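Local coordinates for protein 2',5'-phosphodiesterase 12 (Homo sapiens, PDB 4Z0V) that belongs to the magnesium-binding phosphodiesterases of the endonuclease/exonuclease/phosphatase (DNase I-like) superfamily, at residues I126-N132 and I323-D327; I166-T171 and S191-L196; I178-D184 and H210-F216; Q227-F232 and S264-V270. The contacts are given in a common frame with arbitrary orientation. Residue numbers count along the deposited sequence, not the author numbering.

Interaction 1 (I126-N132 and I323-D327)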
loop_
_atom_site.group_PDB
_atom_site.type_symbol
_atom_site.label_atom_id
_atom_site.label_comp_id
_atom_site.label_asym_id
_atom_site.label_seq_id
_atom_site.Cartn_x
_atom_site.Cartn_y
_atom_site.Cartn_z
ATOM N N ILE A 126 -5.593 9.835 -12.272
ATOM C CA ILE A 126 -5.632 8.918 -11.150
ATOM C C ILE A 126 -4.202 8.724 -10.711
ATOM O O ILE A 126 -3.458 7.995 -11.383
ATOM C CB ILE A 126 -6.316 7.547 -11.441
ATOM C CG1 ILE A 126 -7.687 7.692 -12.152
ATOM C CG2 ILE A 126 -6.412 6.699 -10.129
ATOM C CD1 ILE A 126 -8.204 6.290 -12.727
ATOM N N ARG A 127 -3.796 9.360 -9.613
ATOM C CA ARG A 127 -2.458 9.102 -9.085
ATOM C C ARG A 127 -2.518 7.761 -8.331
ATOM O O ARG A 127 -3.234 7.633 -7.336
ATOM C CB ARG A 127 -1.965 10.233 -8.176
ATOM C CG ARG A 127 -0.572 9.937 -7.617
ATOM C CD ARG A 127 0.064 11.153 -7.003
ATOM N NE ARG A 127 0.422 12.127 -8.041
ATOM C CZ ARG A 127 0.392 13.446 -7.893
ATOM N NH1 ARG A 127 0.040 13.985 -6.728
ATOM N NH2 ARG A 127 0.705 14.238 -8.910
ATOM N N THR A 128 -1.698 6.804 -8.748
ATOM C CA THR A 128 -1.761 5.435 -8.219
ATOM C C THR A 128 -0.436 5.046 -7.602
ATOM O O THR A 128 0.631 5.408 -8.123
ATOM C CB THR A 128 -2.143 4.489 -9.386
ATOM O OG1 THR A 128 -3.362 4.950 -9.969
ATOM C CG2 THR A 128 -2.358 3.050 -8.922
ATOM N N VAL A 129 -0.509 4.411 -6.407
ATOM C CA VAL A 129 0.680 3.969 -5.670
ATOM C C VAL A 129 0.594 2.470 -5.461
ATOM O O VAL A 129 -0.488 1.967 -5.145
ATOM C CB VAL A 129 0.756 4.689 -4.280
ATOM C CG1 VAL A 129 1.920 4.137 -3.430
ATOM C CG2 VAL A 129 0.862 6.215 -4.435
ATOM N N SER A 130 1.715 1.761 -5.551
ATOM C CA SER A 130 1.787 0.335 -5.155
ATOM C C SER A 130 3.004 0.209 -4.286
ATOM O O SER A 130 4.100 0.625 -4.696
ATOM C CB SER A 130 1.831 -0.628 -6.342
ATOM O OG SER A 130 1.827 -1.969 -5.856
ATOM N N TYR A 131 2.830 -0.338 -3.061
ATOM C CA TYR A 131 3.979 -0.351 -2.144
ATOM C C TYR A 131 3.919 -1.495 -1.153
ATOM O O TYR A 131 2.938 -1.609 -0.432
ATOM C CB TYR A 131 3.925 0.983 -1.367
ATOM C CG TYR A 131 5.110 1.423 -0.531
ATOM C CD1 TYR A 131 6.366 0.827 -0.685
ATOM C CD2 TYR A 131 5.013 2.530 0.322
ATOM C CE1 TYR A 131 7.487 1.322 -0.013
ATOM C CE2 TYR A 131 6.124 3.016 1.015
ATOM C CZ TYR A 131 7.364 2.423 0.826
ATOM O OH TYR A 131 8.464 2.940 1.474
ATOM N N ASN A 132 4.987 -2.307 -1.088
ATOM C CA ASN A 132 5.101 -3.370 -0.090
ATOM C C ASN A 132 5.824 -2.672 1.062
ATOM O O ASN A 132 6.979 -2.263 0.895
ATOM C CB ASN A 132 5.846 -4.606 -0.655
ATOM C CG ASN A 132 6.126 -5.662 0.402
ATOM O OD1 ASN A 132 6.421 -5.333 1.563
ATOM N ND2 ASN A 132 6.073 -6.960 0.016
ATOM N N ILE A 323 -7.100 -1.630 -12.935
ATOM C CA ILE A 323 -5.776 -1.274 -12.423
ATOM C C ILE A 323 -5.406 -2.470 -11.582
ATOM O O ILE A 323 -6.207 -2.868 -10.735
ATOM C CB ILE A 323 -5.690 0.053 -11.619
ATOM C CG1 ILE A 323 -5.977 1.273 -12.507
ATOM C CG2 ILE A 323 -4.293 0.193 -10.947
ATOM C CD1 ILE A 323 -6.277 2.534 -11.692
ATOM N N PHE A 324 -4.250 -3.071 -11.822
ATOM C CA PHE A 324 -3.826 -4.227 -11.029
ATOM C C PHE A 324 -2.435 -3.966 -10.450
ATOM O O PHE A 324 -1.414 -4.031 -11.151
ATOM C CB PHE A 324 -3.863 -5.509 -11.893
ATOM C CG PHE A 324 -3.675 -6.854 -11.221
ATOM C CD1 PHE A 324 -3.482 -6.952 -9.841
ATOM C CD2 PHE A 324 -3.707 -8.028 -11.963
ATOM C CE1 PHE A 324 -3.348 -8.206 -9.220
ATOM C CE2 PHE A 324 -3.564 -9.280 -11.341
ATOM C CZ PHE A 324 -3.374 -9.359 -9.974
ATOM N N CYS A 325 -2.411 -3.633 -9.160
ATOM C CA CYS A 325 -1.191 -3.362 -8.404
ATOM C C CYS A 325 -0.729 -4.612 -7.712
ATOM O O CYS A 325 -1.539 -5.477 -7.398
ATOM C CB CYS A 325 -1.466 -2.277 -7.362
ATOM S SG CYS A 325 -1.862 -0.657 -8.053
ATOM N N GLY A 326 0.521 -4.625 -7.291
ATOM C CA GLY A 326 0.938 -5.728 -6.439
ATOM C C GLY A 326 2.412 -5.964 -6.332
ATOM O O GLY A 326 3.207 -5.365 -7.057
ATOM N N ASP A 327 2.770 -6.779 -5.344
ATOM C CA ASP A 327 4.123 -7.310 -5.255
ATOM C C ASP A 327 3.979 -8.682 -5.891
ATOM O O ASP A 327 3.387 -9.586 -5.301
ATOM C CB ASP A 327 4.602 -7.337 -3.817
ATOM C CG ASP A 327 5.956 -7.991 -3.665
ATOM O OD1 ASP A 327 6.450 -8.593 -4.659
ATOM O OD2 ASP A 327 6.507 -7.938 -2.551
#
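Ser130, Ile323 and Cys325 have the most area buried in this contact. The strands 126-132 and 323-327 belong to different sheets and face each other through their side chains. Their axes run in nearly the same direction, 21° apart, and approach to 6.5 Å. Ser130 sits opposite Cys325, with OG of Ser130 3.6 Å from CB of Cys325. The same OG accepts a weak hydrogen bond from Gly326 N at 3.3 Å. Thr128 fits between the other two: its CG2 lies 3.8 Å from SG of Cys325 and 4.0 Å from CG2 of Ile323. Ile323 also reaches Ile126, CD1 to CD1 at 4.3 Å, and packs against Leu437 beside it. At the C-terminal ends the contact turns polar. Asn132 ND2 donates to Asp327 OD2 at 2.8 Å, and also to Glu182, a ligand of the magnesium ion. Asp327 OD1 accepts a bond from the backbone of Asn329, and the Asp327 side chain touches His287 and His430. All the touching residues are buried. Two sheets packed face to face, with polar residues gathered near the metal at the strand ends, are characteristic of the DNase I-like beta sandwich.

Interaction 2 (I166-T171 and S191-L196)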
loop_
_atom_site.group_PDB
_atom_site.type_symbol
_atom_site.label_atom_id
_atom_site.label_comp_id
_atom_site.label_asym_id
_atom_site.label_seq_id
_atom_site.Cartn_x
_atom_site.Cartn_y
_atom_site.Cartn_z
ATOM N N ILE A 166 6.528 6.167 6.691
ATOM C CA ILE A 166 5.504 5.667 5.743
ATOM C C ILE A 166 4.328 6.646 5.716
ATOM O O ILE A 166 3.801 6.943 4.657
ATOM C CB ILE A 166 5.062 4.222 6.112
ATOM C CG1 ILE A 166 6.176 3.195 5.736
ATOM C CG2 ILE A 166 3.727 3.836 5.419
ATOM C CD1 ILE A 166 6.104 1.839 6.544
ATOM N N GLN A 167 3.960 7.192 6.868
ATOM C CA GLN A 167 2.891 8.177 6.914
ATOM C C GLN A 167 3.288 9.425 6.143
ATOM O O GLN A 167 2.512 9.899 5.313
ATOM C CB GLN A 167 2.552 8.539 8.372
ATOM C CG GLN A 167 1.739 7.443 9.087
ATOM C CD GLN A 167 1.435 7.886 10.519
ATOM O OE1 GLN A 167 2.178 8.644 11.127
ATOM N NE2 GLN A 167 0.329 7.440 11.089
ATOM N N LYS A 168 4.516 9.917 6.359
ATOM C CA LYS A 168 4.986 11.102 5.643
ATOM C C LYS A 168 5.061 10.809 4.128
ATOM O O LYS A 168 4.617 11.604 3.313
ATOM C CB LYS A 168 6.351 11.557 6.177
ATOM C CG LYS A 168 6.793 12.869 5.487
ATOM C CD LYS A 168 8.069 13.461 6.029
ATOM C CE LYS A 168 8.391 14.774 5.320
ATOM N NZ LYS A 168 9.611 15.383 5.939
ATOM N N GLU A 169 5.601 9.655 3.789
ATOM C CA GLU A 169 5.757 9.236 2.397
ATOM C C GLU A 169 4.417 9.175 1.670
ATOM O O GLU A 169 4.245 9.807 0.633
ATOM C CB GLU A 169 6.453 7.876 2.318
ATOM C CG GLU A 169 6.618 7.466 0.864
ATOM C CD GLU A 169 7.466 6.238 0.660
ATOM O OE1 GLU A 169 7.666 5.863 -0.516
ATOM O OE2 GLU A 169 7.918 5.646 1.665
ATOM N N LEU A 170 3.484 8.374 2.187
ATOM C CA LEU A 170 2.210 8.196 1.532
ATOM C C LEU A 170 1.385 9.435 1.504
ATOM O O LEU A 170 0.856 9.751 0.449
ATOM C CB LEU A 170 1.423 7.043 2.191
ATOM C CG LEU A 170 2.041 5.665 1.956
ATOM C CD1 LEU A 170 1.197 4.581 2.650
ATOM C CD2 LEU A 170 2.113 5.357 0.429
ATOM N N THR A 171 1.292 10.182 2.611
ATOM C CA THR A 171 0.476 11.406 2.577
ATOM C C THR A 171 1.072 12.450 1.634
ATOM O O THR A 171 0.319 13.155 0.963
ATOM C CB THR A 171 0.273 11.977 3.977
ATOM O OG1 THR A 171 1.546 12.337 4.538
ATOM C CG2 THR A 171 -0.500 10.980 4.918
ATOM N N SER A 191 -2.060 3.276 12.166
ATOM C CA SER A 191 -1.151 4.177 11.469
ATOM C C SER A 191 -1.723 4.643 10.119
ATOM O O SER A 191 -1.806 5.844 9.872
ATOM C CB SER A 191 0.192 3.492 11.252
ATOM O OG SER A 191 1.033 4.298 10.440
ATOM N N LEU A 192 -2.059 3.703 9.240
ATOM C CA LEU A 192 -2.522 4.077 7.894
ATOM C C LEU A 192 -3.907 4.715 7.905
ATOM O O LEU A 192 -4.077 5.776 7.314
ATOM C CB LEU A 192 -2.500 2.856 6.965
ATOM C CG LEU A 192 -1.155 2.153 6.909
ATOM C CD1 LEU A 192 -1.288 0.845 6.169
ATOM C CD2 LEU A 192 -0.079 3.053 6.222
ATOM N N VAL A 193 -4.891 4.106 8.587
ATOM C CA VAL A 193 -6.234 4.685 8.592
ATOM C C VAL A 193 -6.202 6.122 9.186
ATOM O O VAL A 193 -6.651 7.014 8.493
ATOM C CB VAL A 193 -7.289 3.764 9.245
ATOM C CG1 VAL A 193 -8.541 4.542 9.648
ATOM C CG2 VAL A 193 -7.664 2.632 8.289
ATOM N N PRO A 194 -5.594 6.412 10.354
ATOM C CA PRO A 194 -5.596 7.811 10.845
ATOM C C PRO A 194 -4.862 8.787 9.925
ATOM O O PRO A 194 -5.361 9.895 9.709
ATOM C CB PRO A 194 -4.887 7.702 12.204
ATOM C CG PRO A 194 -5.128 6.268 12.637
ATOM C CD PRO A 194 -4.983 5.506 11.352
ATOM N N ALA A 195 -3.703 8.397 9.364
ATOM C CA ALA A 195 -2.978 9.315 8.495
ATOM C C ALA A 195 -3.730 9.554 7.195
ATOM O O ALA A 195 -3.926 10.699 6.769
ATOM C CB ALA A 195 -1.588 8.761 8.188
ATOM N N LEU A 196 -4.128 8.480 6.542
ATOM C CA LEU A 196 -4.719 8.628 5.218
ATOM C C LEU A 196 -6.130 9.191 5.283
ATOM O O LEU A 196 -6.510 9.966 4.392
ATOM C CB LEU A 196 -4.643 7.295 4.453
ATOM C CG LEU A 196 -3.203 6.823 4.144
ATOM C CD1 LEU A 196 -3.212 5.511 3.373
ATOM C CD2 LEU A 196 -2.441 7.848 3.264
#
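Helices 166-171 and 191-196 cross at -44° with their axes 10.0 Å apart, a spacing that leaves room for interleaved side chains. Ala195 makes the shallow place in the surface. The stem of Gln167 lies over it, with CG of Gln167 3.7 Å from CB of Ala195, and CG2 of Thr171 comes within 4.1 Å of the same CB. The end of Gln167 then reaches along the partner helix, and its NE2 donates to Ser191 O at 2.9 Å. The OG of Ser191 is hydrogen-bonded to NE2 of Gln163. Two leucines of the second helix are the main bumps. Leu192 puts CD2 between Ile166 and Leu170, 4.0 Å from Ile166 CG2 and 4.1 Å from Leu170 CD1. Leu196 fits between Leu170 and Thr171: its CD2 is 4.1 Å from CB of Leu170 and 4.0 Å from CG2 of Thr171. Thr171 keeps its hydroxyl turned back to its own helix, where OG1 donates to Gln167 O at 2.7 Å. The pair lies on the sheet that holds strands 177-184 and 211-218. Leu170 and Leu192 rest on Leu180, Leu192 and Leu196 pack on Phe216, and Phe199 adjoins Thr171.

Interaction 3 (I178-D184 and H210-F216). With MG (magnesium ion), chain B.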
loop_
_atom_site.group_PDB
_atom_site.type_symbol
_atom_site.label_atom_id
_atom_site.label_comp_id
_atom_site.label_asym_id
_atom_site.label_seq_id
_atom_site.Cartn_x
_atom_site.Cartn_y
_atom_site.Cartn_z
ATOM N N ILE A 178 -4.230 3.876 -3.535
ATOM C CA ILE A 178 -3.004 3.400 -2.886
ATOM C C ILE A 178 -3.172 1.942 -2.572
ATOM O O ILE A 178 -4.083 1.584 -1.815
ATOM C CB ILE A 178 -2.636 4.190 -1.612
ATOM C CG1 ILE A 178 -2.451 5.713 -1.922
ATOM C CG2 ILE A 178 -1.344 3.604 -1.030
ATOM C CD1 ILE A 178 -2.253 6.551 -0.607
ATOM N N CYS A 179 -2.342 1.099 -3.201
ATOM C CA CYS A 179 -2.404 -0.340 -2.975
ATOM C C CYS A 179 -1.172 -0.758 -2.215
ATOM O O CYS A 179 -0.055 -0.539 -2.678
ATOM C CB CYS A 179 -2.540 -1.109 -4.284
ATOM S SG CYS A 179 -4.135 -0.882 -5.103
ATOM N N LEU A 180 -1.376 -1.374 -1.066
ATOM C CA LEU A 180 -0.281 -1.740 -0.198
ATOM C C LEU A 180 -0.243 -3.222 0.079
ATOM O O LEU A 180 -1.295 -3.852 0.184
ATOM C CB LEU A 180 -0.445 -1.006 1.144
ATOM C CG LEU A 180 -0.563 0.525 1.116
ATOM C CD1 LEU A 180 -0.745 1.064 2.531
ATOM C CD2 LEU A 180 0.699 1.162 0.495
ATOM N N GLN A 181 0.961 -3.744 0.292
ATOM C CA GLN A 181 1.173 -5.133 0.670
ATOM C C GLN A 181 1.967 -5.166 1.954
ATOM O O GLN A 181 2.612 -4.173 2.313
ATOM C CB GLN A 181 1.879 -5.947 -0.420
ATOM C CG GLN A 181 1.224 -5.827 -1.817
ATOM C CD GLN A 181 1.665 -4.579 -2.548
ATOM O OE1 GLN A 181 2.805 -4.140 -2.436
ATOM N NE2 GLN A 181 0.768 -3.969 -3.306
ATOM N N GLU A 182 1.873 -6.288 2.681
ATOM C CA GLU A 182 2.565 -6.509 3.963
ATOM C C GLU A 182 2.125 -5.476 5.003
ATOM O O GLU A 182 2.944 -4.888 5.740
ATOM C CB GLU A 182 4.094 -6.556 3.791
ATOM C CG GLU A 182 4.545 -7.868 3.155
ATOM C CD GLU A 182 6.017 -8.152 3.356
ATOM O OE1 GLU A 182 6.542 -7.829 4.442
ATOM O OE2 GLU A 182 6.648 -8.712 2.436
ATOM N N VAL A 183 0.812 -5.287 5.070
ATOM C CA VAL A 183 0.201 -4.391 6.044
ATOM C C VAL A 183 -0.178 -5.205 7.267
ATOM O O VAL A 183 -1.071 -6.051 7.181
ATOM C CB VAL A 183 -1.053 -3.680 5.442
ATOM C CG1 VAL A 183 -1.727 -2.760 6.487
ATOM C CG2 VAL A 183 -0.703 -2.896 4.171
ATOM N N ASP A 184 0.393 -4.883 8.418
ATOM C CA ASP A 184 -0.008 -5.580 9.657
ATOM C C ASP A 184 -1.371 -5.078 10.099
ATOM O O ASP A 184 -1.736 -3.932 9.792
ATOM C CB ASP A 184 1.012 -5.324 10.788
ATOM C CG ASP A 184 2.434 -5.708 10.470
ATOM O OD1 ASP A 184 3.232 -4.798 10.091
ATOM O OD2 ASP A 184 2.796 -6.878 10.723
ATOM N N HIS A 210 -1.109 -12.633 9.794
ATOM C CA HIS A 210 -0.774 -11.494 10.643
ATOM C C HIS A 210 -0.625 -10.219 9.809
ATOM O O HIS A 210 -0.492 -9.145 10.364
ATOM C CB HIS A 210 0.529 -11.797 11.414
ATOM C CG HIS A 210 0.358 -12.895 12.407
ATOM N ND1 HIS A 210 -0.757 -12.949 13.243
ATOM C CD2 HIS A 210 1.178 -13.934 12.695
ATOM C CE1 HIS A 210 -0.583 -14.025 14.001
ATOM N NE2 HIS A 210 0.556 -14.662 13.694
ATOM N N GLU A 211 -0.673 -10.344 8.483
ATOM C CA GLU A 211 -0.535 -9.184 7.607
ATOM C C GLU A 211 -1.261 -9.452 6.321
ATOM O O GLU A 211 -1.545 -10.609 5.988
ATOM C CB GLU A 211 0.966 -8.815 7.349
ATOM C CG GLU A 211 1.888 -9.922 6.839
ATOM C CD GLU A 211 1.764 -10.274 5.368
ATOM O OE1 GLU A 211 1.263 -9.435 4.595
ATOM O OE2 GLU A 211 2.254 -11.349 4.966
ATOM N N GLY A 212 -1.514 -8.393 5.573
ATOM C CA GLY A 212 -2.183 -8.554 4.295
ATOM C C GLY A 212 -2.147 -7.329 3.425
ATOM O O GLY A 212 -1.165 -6.558 3.392
ATOM N N LEU A 213 -3.235 -7.170 2.718
ATOM C CA LEU A 213 -3.359 -6.162 1.701
ATOM C C LEU A 213 -4.273 -5.042 2.124
ATOM O O LEU A 213 -5.301 -5.302 2.748
ATOM C CB LEU A 213 -3.955 -6.808 0.443
ATOM C CG LEU A 213 -3.278 -8.066 -0.150
ATOM C CD1 LEU A 213 -4.126 -8.563 -1.339
ATOM C CD2 LEU A 213 -1.850 -7.753 -0.623
ATOM N N ALA A 214 -3.956 -3.811 1.675
ATOM C CA ALA A 214 -4.877 -2.686 1.868
ATOM C C ALA A 214 -4.999 -1.874 0.585
ATOM O O ALA A 214 -4.025 -1.737 -0.170
ATOM C CB ALA A 214 -4.421 -1.788 3.010
ATOM N N THR A 215 -6.200 -1.310 0.350
ATOM C CA THR A 215 -6.424 -0.394 -0.786
ATOM C C THR A 215 -7.083 0.839 -0.202
ATOM O O THR A 215 -8.074 0.714 0.504
ATOM C CB THR A 215 -7.263 -1.053 -1.921
ATOM O OG1 THR A 215 -6.548 -2.163 -2.470
ATOM C CG2 THR A 215 -7.577 -0.080 -3.079
ATOM N N PHE A 216 -6.527 2.002 -0.484
ATOM C CA PHE A 216 -7.061 3.300 -0.050
ATOM C C PHE A 216 -7.471 4.092 -1.273
ATOM O O PHE A 216 -6.830 3.980 -2.300
ATOM C CB PHE A 216 -6.042 4.085 0.775
ATOM C CG PHE A 216 -5.876 3.548 2.172
ATOM C CD1 PHE A 216 -4.961 2.522 2.441
ATOM C CD2 PHE A 216 -6.578 4.115 3.240
ATOM C CE1 PHE A 216 -4.803 2.032 3.742
ATOM C CE2 PHE A 216 -6.424 3.617 4.543
ATOM C CZ PHE A 216 -5.549 2.568 4.776
HETATM MG MG MG B . 8.647 -8.840 2.233
HETATM O O HOH W 1 0.982 -9.020 1.945
HETATM O O HOH W 2 8.870 -9.159 4.298
HETATM O O HOH W 3 1.419 -8.096 12.715
HETATM O O HOH W 4 8.535 -10.964 2.164
HETATM O O HOH W 5 8.693 -8.881 0.213
HETATM O O HOH W 6 10.784 -8.953 2.115
HETATM O O HOH W 7 8.773 -6.733 2.289
#
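Six backbone hydrogen bonds join these antiparallel strands, in three reciprocal pairs. Ile178 N donates to Phe216 O (2.9 Å) and Phe216 N to Ile178 O (2.8 Å). Leu180 N donates to Ala214 O at 2.8 Å, and Ala214 N to Leu180 O at 3.1 Å. Val183 N and Gly212 N each donate to the other's O at 2.9 Å. The register shifts by one between Leu180 and Val183, at a G1 beta bulge in which Glu182 and Val183 both face Gly212. Glu182 N donates to water 1 (3.0 Å), which donates to Glu211 OE1 (2.7 Å). Glu211 OE2 is hydrogen-bonded to Tyr138 OH. Water 3 links Asp184 OD2 (2.7 Å) and His210 O (3.2 Å). Asp184 OD1 accepts from Asp136 N, and OD2 also from Thr137 N. Both Glu182 carboxylate oxygens have partners. OE1 accepts from Ala135 N and water 2; OE2 accepts from Asn132 ND2 and binds magnesium at 2.0 Å. Five waters complete the octahedral shell. An acidic metal ligand thus sits at the end of an inner strand, consistent with the metal site of DNase I-like proteins.

Interaction 4 (Q227-F232 and S264-V270)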
loop_
_atom_site.group_PDB
_atom_site.type_symbol
_atom_site.label_atom_id
_atom_site.label_comp_id
_atom_site.label_asym_id
_atom_site.label_seq_id
_atom_site.Cartn_x
_atom_site.Cartn_y
_atom_site.Cartn_z
ATOM N N GLN A 227 -16.859 -5.095 -3.205
ATOM C CA GLN A 227 -15.567 -5.752 -2.963
ATOM C C GLN A 227 -15.662 -7.209 -3.383
ATOM O O GLN A 227 -16.717 -7.842 -3.246
ATOM C CB GLN A 227 -15.142 -5.637 -1.497
ATOM C CG GLN A 227 -14.980 -4.183 -1.020
ATOM C CD GLN A 227 -14.768 -4.151 0.463
ATOM O OE1 GLN A 227 -15.705 -3.921 1.229
ATOM N NE2 GLN A 227 -13.534 -4.412 0.900
ATOM N N HIS A 228 -14.575 -7.737 -3.954
ATOM C CA HIS A 228 -14.608 -9.091 -4.514
ATOM C C HIS A 228 -13.296 -9.831 -4.195
ATOM O O HIS A 228 -12.644 -10.406 -5.069
ATOM C CB HIS A 228 -14.855 -8.990 -6.029
ATOM C CG HIS A 228 -16.028 -8.114 -6.377
ATOM N ND1 HIS A 228 -17.311 -8.625 -6.446
ATOM C CD2 HIS A 228 -16.077 -6.779 -6.611
ATOM C CE1 HIS A 228 -18.096 -7.595 -6.739
ATOM N NE2 HIS A 228 -17.401 -6.465 -6.829
ATOM N N ASP A 229 -12.894 -9.785 -2.938
ATOM C CA ASP A 229 -11.629 -10.419 -2.543
ATOM C C ASP A 229 -11.698 -11.939 -2.586
ATOM O O ASP A 229 -12.739 -12.543 -2.297
ATOM C CB ASP A 229 -11.225 -10.014 -1.129
ATOM C CG ASP A 229 -11.111 -8.531 -0.849
ATOM O OD1 ASP A 229 -11.140 -7.711 -1.827
ATOM O OD2 ASP A 229 -10.946 -8.184 0.311
ATOM N N ILE A 230 -10.575 -12.565 -2.910
ATOM C CA ILE A 230 -10.516 -14.031 -2.907
ATOM C C ILE A 230 -9.197 -14.516 -2.347
ATOM O O ILE A 230 -8.206 -13.782 -2.349
ATOM C CB ILE A 230 -10.718 -14.663 -4.325
ATOM C CG1 ILE A 230 -9.660 -14.147 -5.355
ATOM C CG2 ILE A 230 -12.171 -14.509 -4.856
ATOM C CD1 ILE A 230 -9.484 -15.047 -6.671
ATOM N N SER A 231 -9.184 -15.792 -1.912
ATOM C CA SER A 231 -7.977 -16.562 -1.681
ATOM C C SER A 231 -7.790 -17.352 -2.975
ATOM O O SER A 231 -8.776 -17.927 -3.442
ATOM C CB SER A 231 -8.126 -17.487 -0.477
ATOM O OG SER A 231 -8.126 -16.706 0.710
ATOM N N PHE A 232 -6.600 -17.341 -3.603
ATOM C CA PHE A 232 -6.435 -18.094 -4.860
ATOM C C PHE A 232 -6.745 -19.586 -4.691
ATOM O O PHE A 232 -7.384 -20.142 -5.566
ATOM C CB PHE A 232 -5.025 -17.953 -5.468
ATOM C CG PHE A 232 -4.633 -16.532 -5.841
ATOM C CD1 PHE A 232 -5.333 -15.832 -6.822
ATOM C CD2 PHE A 232 -3.565 -15.903 -5.219
ATOM C CE1 PHE A 232 -4.977 -14.516 -7.148
ATOM C CE2 PHE A 232 -3.218 -14.588 -5.540
ATOM C CZ PHE A 232 -3.915 -13.912 -6.512
ATOM N N SER A 264 -1.832 -17.041 -0.383
ATOM C CA SER A 264 -1.899 -15.793 -1.169
ATOM C C SER A 264 -3.360 -15.390 -1.482
ATOM O O SER A 264 -4.217 -16.228 -1.814
ATOM C CB SER A 264 -1.080 -15.898 -2.449
ATOM O OG SER A 264 0.085 -16.694 -2.276
ATOM N N VAL A 265 -3.610 -14.082 -1.347
ATOM C CA VAL A 265 -4.908 -13.476 -1.530
ATOM C C VAL A 265 -4.848 -12.381 -2.606
ATOM O O VAL A 265 -3.777 -11.860 -2.980
ATOM C CB VAL A 265 -5.474 -12.916 -0.178
ATOM C CG1 VAL A 265 -5.735 -14.053 0.835
ATOM C CG2 VAL A 265 -4.539 -11.855 0.416
ATOM N N LEU A 266 -6.033 -12.078 -3.122
ATOM C CA LEU A 266 -6.282 -11.041 -4.119
ATOM C C LEU A 266 -7.362 -10.127 -3.601
ATOM O O LEU A 266 -8.461 -10.578 -3.279
ATOM C CB LEU A 266 -6.741 -11.687 -5.440
ATOM C CG LEU A 266 -7.095 -10.677 -6.562
ATOM C CD1 LEU A 266 -5.850 -9.884 -7.006
ATOM C CD2 LEU A 266 -7.725 -11.392 -7.746
ATOM N N GLN A 267 -7.067 -8.857 -3.525
ATOM C CA GLN A 267 -8.044 -7.873 -3.064
ATOM C C GLN A 267 -8.601 -7.180 -4.298
ATOM O O GLN A 267 -7.840 -6.788 -5.196
ATOM C CB GLN A 267 -7.330 -6.908 -2.117
ATOM C CG GLN A 267 -8.158 -5.731 -1.619
ATOM C CD GLN A 267 -7.343 -4.944 -0.608
ATOM O OE1 GLN A 267 -6.245 -4.439 -0.911
ATOM N NE2 GLN A 267 -7.842 -4.886 0.622
ATOM N N VAL A 268 -9.921 -7.076 -4.392
ATOM C CA VAL A 268 -10.530 -6.448 -5.546
ATOM C C VAL A 268 -11.578 -5.480 -5.032
ATOM O O VAL A 268 -12.482 -5.885 -4.283
ATOM C CB VAL A 268 -11.127 -7.441 -6.571
ATOM C CG1 VAL A 268 -11.803 -6.693 -7.719
ATOM C CG2 VAL A 268 -10.076 -8.418 -7.124
ATOM N N SER A 269 -11.487 -4.243 -5.495
ATOM C CA SER A 269 -12.437 -3.191 -5.107
ATOM C C SER A 269 -12.923 -2.464 -6.348
ATOM O O SER A 269 -12.098 -2.005 -7.144
ATOM C CB SER A 269 -11.753 -2.206 -4.161
ATOM O OG SER A 269 -11.041 -2.878 -3.130
ATOM N N VAL A 270 -14.238 -2.311 -6.498
ATOM C CA VAL A 270 -14.765 -1.572 -7.643
ATOM C C VAL A 270 -15.126 -0.181 -7.150
ATOM O O VAL A 270 -15.921 -0.056 -6.227
ATOM C CB VAL A 270 -15.958 -2.296 -8.299
ATOM C CG1 VAL A 270 -16.614 -1.405 -9.361
ATOM C CG2 VAL A 270 -15.505 -3.629 -8.914
HETATM O O HOH W 8 -11.679 -5.008 -1.322
HETATM O O HOH W 9 -10.456 -5.782 1.210
#
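The two segments run antiparallel as neighbouring strands of a DNase I-like sheet, their end-to-end directions 154° apart. Ile230 and Leu266 form a hydrogen-bonded pair: Ile230 N to Leu266 O and Leu266 N to Ile230 O are both 2.9 Å. His228 N donates to Val268 O at 2.8 Å, and Phe232 N to Ser264 O at 3.2 Å. The ladder is irregular at Asp229. There a side chain stands in for a backbone acceptor, as Val268 N donates to Asp229 OD1 at 2.9 Å. Asp229 OD2 forms a salt bridge with Arg206. Apolar side chains collect around Leu266. Its CB lies 3.8 Å from Ile230 CG1 and 3.7 Å from Phe232 CE1. Farther along, His228 CD2 touches Val270 CG2 at 3.9 Å. Helix 295-316 lies against these residues, meeting His228, Ile230 and Phe232. Gln267 OE1 is hydrogen-bonded to Thr215 of the other sheet and to Asn285 of the adjacent strand. Two waters finish the polar side. Water 9 joins Asp229 OD2 (2.6 Å) to Gln267 NE2 (2.8 Å). Water 8 sits 3.0 Å from Gln227 NE2, 2.8 Å from Asp229 OD1 and 2.9 Å from Ser269 OG.

How the interactions relate
Interaction 1 packs the two central sheets together, and interactions 3 and 4 each lie within one of them. Interaction 3 is in the same sheet as strand 126-132: Val129 O and Cys179 N are 2.8 Å apart. Interaction 4 reaches the sheet of strand 323-327, where Phe324 CE1 is 3.7 Å from Leu266 CD1. The sheets also meet directly through Thr215 OG1 and Gln267 OE1, at 2.8 Å. Interaction 2 packs on the outer face of the first sheet, with Leu196 CD1 3.5 Å from Phe216 CG. It is about 23 Å from interaction 4, centre to centre. Magnesium is bound in interaction 3, and the nearest atom of the Asn132 side chain, in interaction 1, lies about 4 Å from the ion.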